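Local structure of probable 2-dehydro-3-deoxygalactonokinase DgoK1 (Sinorhizobium meliloti, 3T69) at residues Gly74-Thr87 and Pro112-Arg126. The protein probably phosphorylates 2-dehydro-3-deoxy-D-galactonate with ATP, giving the 6-phospho sugar acid in the second step of D-galactonate breakdown. Sequence-based numbering, arbitrary orientation.
Sequences GARQGWKEAGYIET and PGLAQRDRRHPDVMR. With SO4 (sulfate ion), chain E.
Tyr84-Glu86 runs parallel to Gly113-Gln116, their short axes 43° apart, and the backbones exchange four hydrogen bonds: Gly113 N to Gly83 O, Ile85 N to Gly113 O (2.8 Å), Ala115 N to Ile85 O and Thr87 N to Ala115 O. With Asp123-Met125 antiparallel on its other edge, the end of strand 108-116 is the middle of three neighbouring strands in the larger mixed sheet of a DgoK-family protein, a probable sugar-acid kinase assigned to the ASKHA superfamily. The site illustrates how one aromatic side chain can reach across a central strand to its far neighbour. Tyr84 passes over Gly113, where a beta carbon would probably collide with Met125 O. Tyr84 CB lies 3.8 Å from Ala115 CB, while Val124 CG2 meets the phenol end obliquely. With CG anti to the carbonyl carbon (chi1 -76°), the ring turns one face to the guanidinium of Arg126, a cation-pi pair with inclined planes and Arg126 CZ 4.0 Å from the Tyr84 ring centroid. Arg126 NH2 sits over the phenol end of the ring, and a water bridges it to Tyr84 OH. Gly74 O and Ala75 CA cover the opposite face of the guanidinium, which is thus sandwiched between ring and loop. A leucine in place of Tyr84 would probably leave this guanidinium without its aromatic platform and the bridging water without its hydroxyl partner. On the other side of the sheet, Ile85 CD1 touches Pro112 CG at 3.9 Å and Ile85 CB packs on Leu114 CD2; beyond them Ile94 covers Ile85 and Val163 of strand 162-169 touches Leu114. Where the loop enters the strand, Gly83 O accepts two donors from opposite faces of its carbonyl plane, Gly113 N at 3.1 Å and, less straight at 139°, Arg126 NH1 at 3.0 Å.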
loop_
_atom_site.group_PDB
_atom_site.type_symbol
_atom_site.label_atom_id
_atom_site.label_comp_id
_atom_site.label_asym_id
_atom_site.label_seq_id
_atom_site.Cartn_x
_atom_site.Cartn_y
_atom_site.Cartn_z
ATOM N N GLY B 74 17.389 -9.598 -16.657
ATOM C CA GLY B 74 17.315 -11.048 -16.610
ATOM C C GLY B 74 16.002 -11.624 -16.093
ATOM O O GLY B 74 15.908 -12.820 -15.894
ATOM N N ALA B 75 14.989 -10.790 -15.894
ATOM C CA ALA B 75 13.658 -11.287 -15.519
ATOM C C ALA B 75 12.893 -11.800 -16.704
ATOM O O ALA B 75 13.210 -11.447 -17.843
ATOM C CB ALA B 75 12.866 -10.193 -14.837
ATOM N N ARG B 76 11.892 -12.642 -16.432
ATOM C CA ARG B 76 10.909 -13.127 -17.455
ATOM C C ARG B 76 10.392 -12.037 -18.415
ATOM O O ARG B 76 10.205 -12.282 -19.598
ATOM C CB ARG B 76 9.671 -13.698 -16.751
ATOM C CG ARG B 76 9.753 -15.135 -16.314
ATOM C CD ARG B 76 9.052 -15.384 -14.970
ATOM N NE ARG B 76 7.636 -15.016 -14.885
ATOM C CZ ARG B 76 6.682 -15.835 -14.418
ATOM N NH1 ARG B 76 7.010 -17.061 -14.028
ATOM N NH2 ARG B 76 5.406 -15.430 -14.314
ATOM N N GLN B 77 10.128 -10.844 -17.878
ATOM C CA GLN B 77 9.502 -9.732 -18.629
ATOM C C GLN B 77 10.600 -8.790 -19.112
ATOM O O GLN B 77 10.400 -7.552 -19.201
ATOM C CB GLN B 77 8.551 -8.932 -17.725
ATOM C CG GLN B 77 8.004 -9.683 -16.495
ATOM C CD GLN B 77 9.013 -9.755 -15.276
ATOM O OE1 GLN B 77 9.239 -8.751 -14.540
ATOM N NE2 GLN B 77 9.579 -10.961 -15.052
ATOM N N GLY B 78 11.769 -9.380 -19.387
ATOM C CA GLY B 78 12.957 -8.626 -19.679
ATOM C C GLY B 78 13.631 -9.135 -20.916
ATOM O O GLY B 78 12.992 -9.726 -21.782
ATOM N N TRP B 79 14.938 -8.913 -20.994
ATOM C CA TRP B 79 15.701 -9.338 -22.150
ATOM C C TRP B 79 15.708 -10.843 -22.391
ATOM O O TRP B 79 15.326 -11.296 -23.455
ATOM C CB TRP B 79 17.135 -8.834 -22.093
ATOM C CG TRP B 79 17.769 -8.748 -23.484
ATOM C CD1 TRP B 79 17.254 -9.238 -24.662
ATOM C CD2 TRP B 79 19.034 -8.141 -23.823
ATOM N NE1 TRP B 79 18.106 -8.949 -25.699
ATOM C CE2 TRP B 79 19.204 -8.280 -25.217
ATOM C CE3 TRP B 79 20.037 -7.488 -23.078
ATOM C CZ2 TRP B 79 20.335 -7.824 -25.879
ATOM C CZ3 TRP B 79 21.152 -7.010 -23.751
ATOM C CH2 TRP B 79 21.290 -7.179 -25.135
ATOM N N LYS B 80 16.192 -11.596 -21.417
ATOM C CA LYS B 80 16.197 -13.040 -21.484
ATOM C C LYS B 80 16.221 -13.554 -20.061
ATOM O O LYS B 80 16.927 -13.002 -19.229
ATOM C CB LYS B 80 17.407 -13.548 -22.244
ATOM C CG LYS B 80 17.314 -15.016 -22.534
ATOM C CD LYS B 80 18.365 -15.435 -23.502
ATOM C CE LYS B 80 18.441 -16.933 -23.570
ATOM N NZ LYS B 80 19.720 -17.279 -24.211
ATOM N N GLU B 81 15.420 -14.572 -19.765
ATOM C CA GLU B 81 15.342 -15.068 -18.404
ATOM C C GLU B 81 16.733 -15.603 -17.980
ATOM O O GLU B 81 17.256 -16.544 -18.569
ATOM C CB GLU B 81 14.200 -16.107 -18.257
ATOM C CG GLU B 81 14.368 -17.079 -17.073
ATOM C CD GLU B 81 13.051 -17.551 -16.405
ATOM O OE1 GLU B 81 13.179 -18.232 -15.339
ATOM O OE2 GLU B 81 11.925 -17.243 -16.919
ATOM N N ALA B 82 17.352 -14.953 -17.006
ATOM C CA ALA B 82 18.575 -15.474 -16.373
ATOM C C ALA B 82 18.048 -16.371 -15.266
ATOM O O ALA B 82 16.868 -16.409 -15.020
ATOM C CB ALA B 82 19.398 -14.318 -15.819
ATOM N N GLY B 83 18.832 -17.140 -14.570
ATOM C CA GLY B 83 18.085 -17.972 -13.620
ATOM C C GLY B 83 17.978 -17.361 -12.250
ATOM O O GLY B 83 17.938 -16.142 -12.095
ATOM N N TYR B 84 17.970 -18.233 -11.248
ATOM C CA TYR B 84 18.098 -17.818 -9.880
ATOM C C TYR B 84 18.935 -18.914 -9.282
ATOM O O TYR B 84 18.795 -20.085 -9.652
ATOM C CB TYR B 84 16.768 -17.875 -9.150
ATOM C CG TYR B 84 15.749 -16.809 -9.405
ATOM C CD1 TYR B 84 14.470 -17.146 -9.882
ATOM C CD2 TYR B 84 16.021 -15.467 -9.111
ATOM C CE1 TYR B 84 13.489 -16.152 -10.106
ATOM C CE2 TYR B 84 15.061 -14.474 -9.321
ATOM C CZ TYR B 84 13.791 -14.818 -9.810
ATOM O OH TYR B 84 12.845 -13.819 -9.993
ATOM N N ILE B 85 19.789 -18.558 -8.341
ATOM C CA ILE B 85 20.490 -19.568 -7.610
ATOM C C ILE B 85 19.776 -19.533 -6.293
ATOM O O ILE B 85 19.451 -18.455 -5.731
ATOM C CB ILE B 85 22.020 -19.242 -7.423
ATOM C CG1 ILE B 85 22.764 -19.209 -8.756
ATOM C CG2 ILE B 85 22.687 -20.232 -6.455
ATOM C CD1 ILE B 85 24.148 -18.438 -8.683
ATOM N N GLU B 86 19.544 -20.716 -5.773
ATOM C CA GLU B 86 18.766 -20.797 -4.587
ATOM C C GLU B 86 19.649 -20.656 -3.325
ATOM O O GLU B 86 20.860 -20.929 -3.359
ATOM C CB GLU B 86 17.852 -22.005 -4.683
ATOM C CG GLU B 86 18.331 -23.316 -4.190
ATOM C CD GLU B 86 17.098 -24.252 -3.968
ATOM O OE1 GLU B 86 16.351 -23.990 -2.961
ATOM O OE2 GLU B 86 16.854 -25.175 -4.830
ATOM N N THR B 87 19.053 -20.139 -2.258
ATOM C CA THR B 87 19.758 -19.810 -1.054
ATOM C C THR B 87 19.617 -20.987 -0.117
ATOM O O THR B 87 18.640 -21.672 -0.142
ATOM C CB THR B 87 19.122 -18.593 -0.353
ATOM O OG1 THR B 87 17.740 -18.878 -0.055
ATOM C CG2 THR B 87 19.236 -17.368 -1.198
ATOM N N PRO B 112 22.476 -14.393 -12.908
ATOM C CA PRO B 112 21.239 -14.813 -12.294
ATOM C C PRO B 112 20.907 -13.957 -11.052
ATOM O O PRO B 112 21.759 -13.180 -10.587
ATOM C CB PRO B 112 21.579 -16.236 -11.876
ATOM C CG PRO B 112 23.071 -16.160 -11.628
ATOM C CD PRO B 112 23.495 -15.446 -12.814
ATOM N N GLY B 113 19.685 -14.117 -10.525
ATOM C CA GLY B 113 19.361 -13.572 -9.212
ATOM C C GLY B 113 19.471 -14.648 -8.142
ATOM O O GLY B 113 19.951 -15.730 -8.420
ATOM N N LEU B 114 19.023 -14.343 -6.928
ATOM C CA LEU B 114 18.818 -15.354 -5.904
ATOM C C LEU B 114 17.327 -15.623 -5.565
ATOM O O LEU B 114 16.511 -14.730 -5.555
ATOM C CB LEU B 114 19.593 -14.990 -4.629
ATOM C CG LEU B 114 21.093 -14.676 -4.742
ATOM C CD1 LEU B 114 21.673 -14.286 -3.401
ATOM C CD2 LEU B 114 21.878 -15.839 -5.254
ATOM N N ALA B 115 16.989 -16.862 -5.270
ATOM C CA ALA B 115 15.658 -17.188 -4.824
ATOM C C ALA B 115 15.703 -17.907 -3.484
ATOM O O ALA B 115 16.525 -18.805 -3.281
ATOM C CB ALA B 115 14.940 -18.053 -5.844
ATOM N N GLN B 116 14.810 -17.492 -2.590
ATOM C CA GLN B 116 14.536 -18.212 -1.391
ATOM C C GLN B 116 13.277 -19.028 -1.671
ATOM O O GLN B 116 12.204 -18.483 -1.873
ATOM C CB GLN B 116 14.360 -17.226 -0.242
ATOM C CG GLN B 116 14.482 -17.864 1.137
ATOM C CD GLN B 116 14.391 -16.846 2.279
ATOM O OE1 GLN B 116 15.318 -16.731 3.081
ATOM N NE2 GLN B 116 13.258 -16.104 2.357
ATOM N N ARG B 117 13.425 -20.342 -1.745
ATOM C CA ARG B 117 12.329 -21.227 -2.171
ATOM C C ARG B 117 11.341 -21.665 -1.068
ATOM O O ARG B 117 10.271 -22.169 -1.358
ATOM C CB ARG B 117 12.885 -22.437 -2.929
ATOM C CG ARG B 117 13.355 -22.073 -4.325
ATOM C CD ARG B 117 13.518 -23.274 -5.281
ATOM N NE ARG B 117 13.052 -22.895 -6.622
ATOM C CZ ARG B 117 11.830 -23.169 -7.085
ATOM N NH1 ARG B 117 10.964 -23.879 -6.331
ATOM N NH2 ARG B 117 11.476 -22.739 -8.302
ATOM N N ASP B 118 11.688 -21.488 0.191
ATOM C CA ASP B 118 10.766 -21.806 1.268
ATOM C C ASP B 118 9.316 -21.469 0.858
ATOM O O ASP B 118 9.007 -20.328 0.496
ATOM C CB ASP B 118 11.188 -21.014 2.501
ATOM C CG ASP B 118 10.376 -21.351 3.745
ATOM O OD1 ASP B 118 10.935 -21.087 4.838
ATOM O OD2 ASP B 118 9.196 -21.837 3.669
ATOM N N ARG B 119 8.427 -22.460 0.908
ATOM C CA ARG B 119 7.008 -22.211 0.606
ATOM C C ARG B 119 6.319 -21.212 1.527
ATOM O O ARG B 119 5.533 -20.389 1.054
ATOM C CB ARG B 119 6.218 -23.505 0.481
ATOM C CG ARG B 119 6.336 -24.074 -0.921
ATOM C CD ARG B 119 5.897 -25.522 -1.013
ATOM N NE ARG B 119 6.441 -26.142 -2.226
ATOM C CZ ARG B 119 5.982 -25.913 -3.462
ATOM N NH1 ARG B 119 4.958 -25.058 -3.657
ATOM N NH2 ARG B 119 6.560 -26.523 -4.507
ATOM N N ARG B 120 6.610 -21.265 2.819
ATOM C CA ARG B 120 6.399 -20.076 3.637
ATOM C C ARG B 120 7.578 -19.102 3.284
ATOM O O ARG B 120 8.743 -19.526 3.097
ATOM C CB ARG B 120 6.420 -20.420 5.140
ATOM C CG ARG B 120 5.738 -21.748 5.575
ATOM C CD ARG B 120 4.777 -21.518 6.785
ATOM N NE ARG B 120 5.440 -20.975 7.989
ATOM C CZ ARG B 120 4.847 -20.217 8.925
ATOM N NH1 ARG B 120 3.555 -19.862 8.801
ATOM N NH2 ARG B 120 5.557 -19.800 9.986
ATOM N N HIS B 121 7.361 -17.808 3.188
ATOM C CA HIS B 121 8.559 -16.964 2.923
ATOM C C HIS B 121 9.236 -17.143 1.552
ATOM O O HIS B 121 10.450 -17.018 1.456
ATOM C CB HIS B 121 9.616 -17.105 4.022
ATOM C CG HIS B 121 9.056 -17.100 5.414
ATOM N ND1 HIS B 121 8.338 -16.036 5.932
ATOM C CD2 HIS B 121 9.096 -18.046 6.395
ATOM C CE1 HIS B 121 7.976 -16.325 7.177
ATOM N NE2 HIS B 121 8.419 -17.537 7.481
ATOM N N PRO B 122 8.460 -17.400 0.473
ATOM C CA PRO B 122 9.115 -17.349 -0.858
ATOM C C PRO B 122 9.720 -15.991 -1.100
ATOM O O PRO B 122 9.116 -14.993 -0.754
ATOM C CB PRO B 122 7.935 -17.537 -1.829
ATOM C CG PRO B 122 6.701 -17.147 -1.076
ATOM C CD PRO B 122 6.984 -17.563 0.351
ATOM N N ASP B 123 10.894 -15.925 -1.695
ATOM C CA ASP B 123 11.523 -14.614 -1.955
ATOM C C ASP B 123 12.528 -14.547 -3.096
ATOM O O ASP B 123 13.117 -15.543 -3.521
ATOM C CB ASP B 123 12.139 -14.012 -0.700
ATOM C CG ASP B 123 11.885 -12.523 -0.600
ATOM O OD1 ASP B 123 11.807 -11.815 -1.616
ATOM O OD2 ASP B 123 11.727 -12.049 0.531
ATOM N N VAL B 124 12.711 -13.354 -3.608
ATOM C CA VAL B 124 13.348 -13.232 -4.902
ATOM C C VAL B 124 14.187 -11.968 -5.014
ATOM O O VAL B 124 13.872 -10.953 -4.400
ATOM C CB VAL B 124 12.247 -13.362 -5.965
ATOM C CG1 VAL B 124 12.043 -12.067 -6.803
ATOM C CG2 VAL B 124 12.429 -14.644 -6.718
ATOM N N MET B 125 15.300 -12.046 -5.715
ATOM C CA MET B 125 16.193 -10.868 -5.814
ATOM C C MET B 125 16.912 -10.986 -7.113
ATOM O O MET B 125 17.394 -12.050 -7.453
ATOM C CB MET B 125 17.134 -10.707 -4.598
ATOM C CG MET B 125 18.605 -11.157 -4.725
ATOM S SD MET B 125 19.789 -10.703 -3.388
ATOM C CE MET B 125 18.856 -11.158 -1.965
ATOM N N ARG B 126 16.861 -9.924 -7.893
ATOM C CA ARG B 126 17.543 -9.874 -9.156
ATOM C C ARG B 126 18.394 -8.557 -9.240
ATOM O O ARG B 126 17.872 -7.492 -9.604
ATOM C CB ARG B 126 16.475 -9.997 -10.247
ATOM C CG ARG B 126 16.863 -10.781 -11.439
ATOM C CD ARG B 126 15.795 -10.900 -12.506
ATOM N NE ARG B 126 15.087 -12.183 -12.472
ATOM C CZ ARG B 126 15.628 -13.392 -12.705
ATOM N NH1 ARG B 126 16.910 -13.526 -13.017
ATOM N NH2 ARG B 126 14.861 -14.485 -12.644
HETATM S S SO4 E . 4.984 -11.946 -15.501
HETATM O O1 SO4 E . 3.611 -11.593 -15.830
HETATM O O2 SO4 E . 4.999 -13.183 -14.720
HETATM O O3 SO4 E . 5.764 -12.124 -16.719
HETATM O O4 SO4 E . 5.595 -10.892 -14.737
HETATM O O HOH W 1 11.972 -13.718 -12.718
HETATM O O HOH W 2 15.757 -21.961 -0.897
HETATM O O HOH W 3 16.893 -19.264 2.684
#